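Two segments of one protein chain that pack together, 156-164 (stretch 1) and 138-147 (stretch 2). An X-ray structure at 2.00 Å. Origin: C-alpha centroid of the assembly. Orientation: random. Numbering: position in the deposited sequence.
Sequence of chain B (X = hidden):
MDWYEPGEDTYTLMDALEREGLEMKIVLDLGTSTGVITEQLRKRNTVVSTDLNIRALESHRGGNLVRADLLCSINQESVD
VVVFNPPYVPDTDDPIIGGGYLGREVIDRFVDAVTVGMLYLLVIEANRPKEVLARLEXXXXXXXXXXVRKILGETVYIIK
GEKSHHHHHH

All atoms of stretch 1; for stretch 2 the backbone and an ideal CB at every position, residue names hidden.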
ATOM      1  N   VAL B 156     -13.431  14.357 -15.419  1.00 29.95           N
ATOM      2  CA  VAL B 156     -12.857  13.265 -14.659  1.00 29.41           C
ATOM      3  C   VAL B 156     -13.766  12.041 -14.685  1.00 30.43           C
ATOM      4  O   VAL B 156     -14.979  12.163 -14.510  1.00 30.10           O
ATOM      5  CB  VAL B 156     -12.649  13.704 -13.201  1.00 28.04           C
ATOM      6  CG1 VAL B 156     -12.476  12.503 -12.304  1.00 30.07           C
ATOM      7  CG2 VAL B 156     -11.467  14.625 -13.107  1.00 27.55           C
ATOM      8  N   TYR B 157     -13.173  10.866 -14.896  1.00 22.61           N
ATOM      9  CA  TYR B 157     -13.895   9.600 -14.820  1.00 18.91           C
ATOM     10  C   TYR B 157     -13.355   8.709 -13.706  1.00 22.81           C
ATOM     11  O   TYR B 157     -12.161   8.420 -13.643  1.00 27.47           O
ATOM     12  CB  TYR B 157     -13.802   8.851 -16.148  1.00 28.36           C
ATOM     13  CG  TYR B 157     -14.318   9.640 -17.335  1.00 31.25           C
ATOM     14  CD1 TYR B 157     -15.542   9.332 -17.921  1.00 41.70           C
ATOM     15  CD2 TYR B 157     -13.586  10.693 -17.864  1.00 32.01           C
ATOM     16  CE1 TYR B 157     -16.022  10.051 -19.004  1.00 39.92           C
ATOM     17  CE2 TYR B 157     -14.055  11.419 -18.952  1.00 39.75           C
ATOM     18  CZ  TYR B 157     -15.274  11.093 -19.518  1.00 40.11           C
ATOM     19  OH  TYR B 157     -15.744  11.808 -20.593  1.00 42.00           O
ATOM     20  N   ILE B 158     -14.241   8.272 -12.825  1.00 23.96           N
ATOM     21  CA  ILE B 158     -13.854   7.342 -11.781  1.00 23.49           C
ATOM     22  C   ILE B 158     -14.277   5.925 -12.141  1.00 25.48           C
ATOM     23  O   ILE B 158     -15.463   5.600 -12.217  1.00 27.37           O
ATOM     24  CB  ILE B 158     -14.431   7.746 -10.434  1.00 22.99           C
ATOM     25  CG1 ILE B 158     -13.834   9.097 -10.021  1.00 17.55           C
ATOM     26  CG2 ILE B 158     -14.166   6.650  -9.393  1.00 18.20           C
ATOM     27  CD1 ILE B 158     -14.554   9.728  -8.875  1.00 38.25           C
ATOM     28  N   ILE B 159     -13.281   5.089 -12.382  1.00 20.71           N
ATOM     29  CA  ILE B 159     -13.520   3.715 -12.778  1.00 21.78           C
ATOM     30  C   ILE B 159     -13.510   2.785 -11.577  1.00 26.84           C
ATOM     31  O   ILE B 159     -12.596   2.830 -10.761  1.00 23.54           O
ATOM     32  CB  ILE B 159     -12.471   3.275 -13.791  1.00 21.64           C
ATOM     33  CG1 ILE B 159     -12.557   4.155 -15.031  1.00 24.58           C
ATOM     34  CG2 ILE B 159     -12.679   1.827 -14.196  1.00 28.38           C
ATOM     35  CD1 ILE B 159     -11.663   3.684 -16.165  1.00 29.02           C
ATOM     36  N   LYS B 160     -14.549   1.967 -11.450  1.00 26.77           N
ATOM     37  CA  LYS B 160     -14.560   0.918 -10.436  1.00 22.03           C
ATOM     38  C   LYS B 160     -14.370  -0.426 -11.121  1.00 32.38           C
ATOM     39  O   LYS B 160     -15.062  -0.737 -12.084  1.00 24.37           O
ATOM     40  CB  LYS B 160     -15.847   0.914  -9.617  1.00 27.71           C
ATOM     41  CG  LYS B 160     -15.929  -0.276  -8.677  1.00 25.02           C
ATOM     42  CD  LYS B 160     -17.121  -0.205  -7.739  1.00 29.34           C
ATOM     43  CE  LYS B 160     -17.172  -1.441  -6.846  1.00 33.85           C
ATOM     44  NZ  LYS B 160     -18.346  -1.417  -5.937  1.00 33.10           N
ATOM     45  N   GLY B 161     -13.406  -1.206 -10.640  1.00 18.98           N
ATOM     46  CA  GLY B 161     -13.119  -2.502 -11.225  1.00 23.02           C
ATOM     47  C   GLY B 161     -13.252  -3.592 -10.194  1.00 23.93           C
ATOM     48  O   GLY B 161     -12.825  -3.431  -9.051  1.00 25.03           O
ATOM     49  N   GLU B 162     -13.858  -4.704 -10.581  1.00 26.33           N
ATOM     50  CA  GLU B 162     -14.035  -5.803  -9.646  1.00 28.68           C
ATOM     51  C   GLU B 162     -13.933  -7.146 -10.341  1.00 29.23           C
ATOM     52  O   GLU B 162     -14.482  -7.347 -11.422  1.00 29.63           O
ATOM     53  CB  GLU B 162     -15.362  -5.684  -8.892  1.00 25.15           C
ATOM     54  CG  GLU B 162     -15.420  -6.592  -7.667  1.00 46.60           C
ATOM     55  CD  GLU B 162     -16.678  -6.411  -6.834  1.00 48.11           C
ATOM     56  OE1 GLU B 162     -17.482  -5.513  -7.154  1.00 44.32           O
ATOM     57  OE2 GLU B 162     -16.856  -7.173  -5.858  1.00 47.28           O
ATOM     58  N   LYS B 163     -13.196  -8.060  -9.729  1.00 29.54           N
ATOM     59  CA  LYS B 163     -13.155  -9.429 -10.221  1.00 39.68           C
ATOM     60  C   LYS B 163     -14.382 -10.211  -9.744  1.00 41.52           C
ATOM     61  O   LYS B 163     -14.959  -9.918  -8.693  1.00 48.78           O
ATOM     62  CB  LYS B 163     -11.854 -10.110  -9.795  1.00 28.55           C
ATOM     63  CG  LYS B 163     -10.638  -9.506 -10.491  1.00 31.65           C
ATOM     64  CD  LYS B 163      -9.362 -10.277 -10.189  1.00 32.66           C
ATOM     65  CE  LYS B 163      -8.231  -9.833 -11.113  1.00 31.93           C
ATOM     66  NZ  LYS B 163      -7.157 -10.873 -11.210  1.00 45.35           N
ATOM     67  N   SER B 164     -14.787 -11.199 -10.530  1.00 46.48           N
ATOM     68  CA  SER B 164     -15.933 -12.023 -10.172  1.00 54.67           C
ATOM     69  C   SER B 164     -15.538 -13.110  -9.175  1.00 54.26           C
ATOM     70  O   SER B 164     -16.125 -13.218  -8.099  1.00 40.51           O
ATOM     71  CB  SER B 164     -16.528 -12.645 -11.429  1.00 58.67           C
ATOM     72  OG  SER B 164     -15.493 -13.015 -12.324  1.00 71.50           O
ATOM     73  N   UNK B 138      -9.889  -7.055 -20.141  1.00 29.19           N
ATOM     74  CA  UNK B 138      -8.914  -8.052 -20.556  1.00 35.93           C
ATOM     75  C   UNK B 138      -8.149  -8.642 -19.374  1.00 33.42           C
ATOM     76  O   UNK B 138      -7.612  -9.742 -19.460  1.00 37.91           O
ATOM     77  CB  UNK B 138      -7.931  -7.435 -21.553  1.00 35.93           C
ATOM     78  N   UNK B 139      -8.095  -7.907 -18.271  1.00 26.20           N
ATOM     79  CA  UNK B 139      -7.351  -8.353 -17.106  1.00 28.61           C
ATOM     80  C   UNK B 139      -8.253  -9.066 -16.108  1.00 29.04           C
ATOM     81  O   UNK B 139      -7.821  -9.453 -15.025  1.00 31.90           O
ATOM     82  CB  UNK B 139      -6.659  -7.165 -16.434  1.00 28.61           C
ATOM     83  N   UNK B 140      -9.516  -9.236 -16.479  1.00 34.85           N
ATOM     84  CA  UNK B 140     -10.453  -9.955 -15.640  1.00 32.89           C
ATOM     85  C   UNK B 140     -11.318  -9.085 -14.752  1.00 31.20           C
ATOM     86  O   UNK B 140     -11.980  -9.594 -13.851  1.00 34.98           O
ATOM     87  CB  UNK B 140      -9.682 -10.944 -14.763  1.00 32.89           C
ATOM     88  N   UNK B 141     -11.331  -7.776 -14.987  1.00 27.33           N
ATOM     89  CA  UNK B 141     -12.150  -6.908 -14.143  1.00 26.12           C
ATOM     90  C   UNK B 141     -13.467  -6.566 -14.801  1.00 33.39           C
ATOM     91  O   UNK B 141     -13.494  -6.038 -15.913  1.00 29.71           O
ATOM     92  CB  UNK B 141     -11.393  -5.622 -13.807  1.00 26.12           C
ATOM     93  N   UNK B 142     -14.561  -6.854 -14.111  1.00 25.50           N
ATOM     94  CA  UNK B 142     -15.824  -6.251 -14.489  1.00 30.20           C
ATOM     95  C   UNK B 142     -15.705  -4.792 -14.095  1.00 38.08           C
ATOM     96  O   UNK B 142     -15.281  -4.491 -12.982  1.00 31.71           O
ATOM     97  CB  UNK B 142     -17.021  -6.936 -13.826  1.00 30.20           C
ATOM     98  N   UNK B 143     -16.050  -3.883 -14.999  1.00 32.97           N
ATOM     99  CA  UNK B 143     -15.865  -2.459 -14.745  1.00 39.72           C
ATOM    100  C   UNK B 143     -17.163  -1.680 -14.809  1.00 40.50           C
ATOM    101  O   UNK B 143     -18.130  -2.116 -15.421  1.00 44.41           O
ATOM    102  CB  UNK B 143     -14.869  -1.874 -15.748  1.00 39.72           C
ATOM    103  N   UNK B 144     -17.176  -0.516 -14.174  1.00 42.87           N
ATOM    104  CA  UNK B 144     -18.193   0.486 -14.458  1.00 33.79           C
ATOM    105  C   UNK B 144     -17.670   1.860 -14.098  1.00 44.17           C
ATOM    106  O   UNK B 144     -16.815   2.000 -13.215  1.00 36.12           O
ATOM    107  CB  UNK B 144     -19.486   0.187 -13.697  1.00 33.79           C
ATOM    108  N   UNK B 145     -18.170   2.870 -14.804  1.00 31.32           N
ATOM    109  CA  UNK B 145     -17.807   4.251 -14.530  1.00 31.25           C
ATOM    110  C   UNK B 145     -18.645   4.771 -13.375  1.00 35.03           C
ATOM    111  O   UNK B 145     -19.806   5.130 -13.553  1.00 36.64           O
ATOM    112  CB  UNK B 145     -17.993   5.125 -15.772  1.00 31.25           C
ATOM    113  N   UNK B 146     -18.053   4.805 -12.186  1.00 31.33           N
ATOM    114  CA  UNK B 146     -18.775   5.197 -10.981  1.00 32.39           C
ATOM    115  C   UNK B 146     -19.285   6.628 -11.048  1.00 33.88           C
ATOM    116  O   UNK B 146     -20.385   6.926 -10.590  1.00 42.74           O
ATOM    117  CB  UNK B 146     -17.875   5.030  -9.755  1.00 32.39           C
ATOM    118  N   UNK B 147     -18.477   7.519 -11.604  1.00 33.01           N
ATOM    119  CA  UNK B 147     -18.827   8.928 -11.606  1.00 34.32           C
ATOM    120  C   UNK B 147     -18.123   9.688 -12.706  1.00 31.44           C
ATOM    121  O   UNK B 147     -16.967   9.422 -13.016  1.00 28.98           O
ATOM    122  CB  UNK B 147     -18.497   9.556 -10.250  1.00 34.32           C
TER

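Position 138 lies far from stretch 1, with nothing of that segment within 5.5 Å of its CB, so the contact sets no requirement; the residue is Glu 138. Position 139 is equally free at its CB, and many side chains would do. It is Arg 139, whose guanidinium group is hydrogen-bonded elsewhere in the structure.

Position 140 is decided by its own backbone. Phi is 96° and psi 12°, and a CB here would be jammed against the carbonyl O of the residue before. Glycine is strongly favored, and Gly 140 ends the preceding helix in a Schellman motif.

At position 141 the CB points sideways, 4.4 Å from Gly 161 CA. Gly 161 offers no side chain, while the aliphatic chain of Lys 163 runs nearby, so a broad, flat or long apolar side chain would suit. The residue is Tyr 141. Its CD1 lies 3.8 Å from Gly 161 C, and an ideal CB on Gly 161 would come within 3.6 Å of that same CD1. Lys 163 CE sits over one face of the ring, 4.0 Å from its centroid, a CH-pi contact between the methylene beside the ammonium and the aromatic cloud.

Position 142 pairs with Glu 162, and its backbone angles are ordinary for a strand. An ideal CB would be 3.5 Å from Glu 162 O and has room, so small residues other than glycine would also fit. The deposited Gly 142 works through its backbone: its N donates to Glu 162 O at 2.7 Å, and its O accepts from Glu 162 N at 2.8 Å.

Position 143 faces the same side of the sheet as Ile 159, opposite Gly 161, whose bare CA leaves space. Its CB is 4.6 Å from Ile 159 CG2; a beta-branched residue such as valine, isoleucine or threonine would suit an extended strand here. It is Thr 143, and its CA makes a CA-H...O contact with Lys 160 O at 3.3 Å.

Position 144 pairs with Lys 160 on the other face. Its CB meets little, the nearest atom being Lys 160 O at 4.8 Å, so a long polar chain is acceptable. It is Arg 144; its N reaches Lys 160 O at 3.0 Å, and its O receives Lys 160 N at 2.9 Å.

Position 145 pairs with Ile 159, with the ring of Tyr 157 within reach, which favors a branched apolar residue. Ile 145 supplies one, its CD1 lying 4.1 Å from Tyr 157 CD1.

At position 146 the CB points toward stretch 1, 4.6 Å from Lys 160 CB, and aliphatic groups of Ile 158 and Lys 160 invite a hydrophobic side chain. Leu 146 answers: its CB lies 4.1 Å from Ile 158 CG2 and its CG 3.8 Å from Lys 160 CB.

Position 147 places its CB 4.2 Å from Ile 158 CD1, so an aliphatic stem suits. Lys 147 provides that stem while its end leads away, and its O accepts from Ile 158 N at 3.0 Å.

Stretch 2 138-147: ERGYGTRILK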
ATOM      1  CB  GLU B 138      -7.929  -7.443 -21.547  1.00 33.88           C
ATOM      2  CG  GLU B 138      -8.546  -7.024 -22.861  1.00 45.15           C
ATOM      3  CD  GLU B 138      -7.578  -6.220 -23.718  1.00 64.74           C
ATOM      4  OE1 GLU B 138      -6.350  -6.329 -23.495  1.00 58.53           O
ATOM      5  OE2 GLU B 138      -8.046  -5.477 -24.615  1.00 66.71           O
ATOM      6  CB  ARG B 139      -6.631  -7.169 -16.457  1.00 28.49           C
ATOM      7  CG  ARG B 139      -5.459  -6.654 -17.279  1.00 21.63           C
ATOM      8  CD  ARG B 139      -4.229  -7.494 -17.021  1.00 28.37           C
ATOM      9  NE  ARG B 139      -3.859  -7.439 -15.609  1.00 32.59           N
ATOM     10  CZ  ARG B 139      -3.028  -8.291 -15.016  1.00 40.86           C
ATOM     11  NH1 ARG B 139      -2.481  -9.284 -15.707  1.00 36.50           N
ATOM     12  NH2 ARG B 139      -2.753  -8.155 -13.725  1.00 36.77           N
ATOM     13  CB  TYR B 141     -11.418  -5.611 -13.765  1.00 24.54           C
ATOM     14  CG  TYR B 141     -10.266  -5.832 -12.818  1.00 22.43           C
ATOM     15  CD1 TYR B 141     -10.466  -5.839 -11.450  1.00 15.41           C
ATOM     16  CD2 TYR B 141      -8.978  -6.057 -13.301  1.00 25.81           C
ATOM     17  CE1 TYR B 141      -9.420  -6.065 -10.579  1.00 24.47           C
ATOM     18  CE2 TYR B 141      -7.921  -6.285 -12.441  1.00 25.31           C
ATOM     19  CZ  TYR B 141      -8.148  -6.289 -11.076  1.00 27.00           C
ATOM     20  OH  TYR B 141      -7.103  -6.517 -10.203  1.00 21.81           O
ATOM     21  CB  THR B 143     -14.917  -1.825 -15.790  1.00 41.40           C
ATOM     22  OG1 THR B 143     -15.588  -1.717 -17.057  1.00 39.12           O
ATOM     23  CG2 THR B 143     -13.671  -2.666 -15.947  1.00 36.21           C
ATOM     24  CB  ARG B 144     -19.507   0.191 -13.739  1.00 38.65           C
ATOM     25  CG  ARG B 144     -19.466   0.271 -12.228  1.00 42.79           C
ATOM     26  CD  ARG B 144     -20.812  -0.156 -11.668  1.00 50.61           C
ATOM     27  NE  ARG B 144     -20.916   0.022 -10.223  1.00 59.68           N
ATOM     28  CZ  ARG B 144     -21.507   1.060  -9.636  1.00 58.17           C
ATOM     29  NH1 ARG B 144     -22.050   2.025 -10.373  1.00 44.33           N
ATOM     30  NH2 ARG B 144     -21.557   1.135  -8.310  1.00 54.93           N
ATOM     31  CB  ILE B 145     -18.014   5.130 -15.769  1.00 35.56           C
ATOM     32  CG1 ILE B 145     -17.059   4.688 -16.876  1.00 34.29           C
ATOM     33  CG2 ILE B 145     -17.802   6.598 -15.433  1.00 29.35           C
ATOM     34  CD1 ILE B 145     -17.121   5.556 -18.118  1.00 44.09           C
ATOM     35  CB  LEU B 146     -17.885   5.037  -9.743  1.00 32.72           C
ATOM     36  CG  LEU B 146     -18.173   3.864  -8.818  1.00 32.70           C
ATOM     37  CD1 LEU B 146     -17.527   4.105  -7.459  1.00 32.32           C
ATOM     38  CD2 LEU B 146     -19.657   3.707  -8.656  1.00 38.60           C
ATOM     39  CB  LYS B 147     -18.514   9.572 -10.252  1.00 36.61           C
ATOM     40  CG  LYS B 147     -18.598  11.088 -10.291  1.00 44.86           C
ATOM     41  CD  LYS B 147     -19.224  11.646  -9.030  1.00 52.54           C
ATOM     42  CE  LYS B 147     -19.960  12.956  -9.328  1.00 52.48           C
ATOM     43  NZ  LYS B 147     -20.921  13.349  -8.251  1.00 46.97           N
TER
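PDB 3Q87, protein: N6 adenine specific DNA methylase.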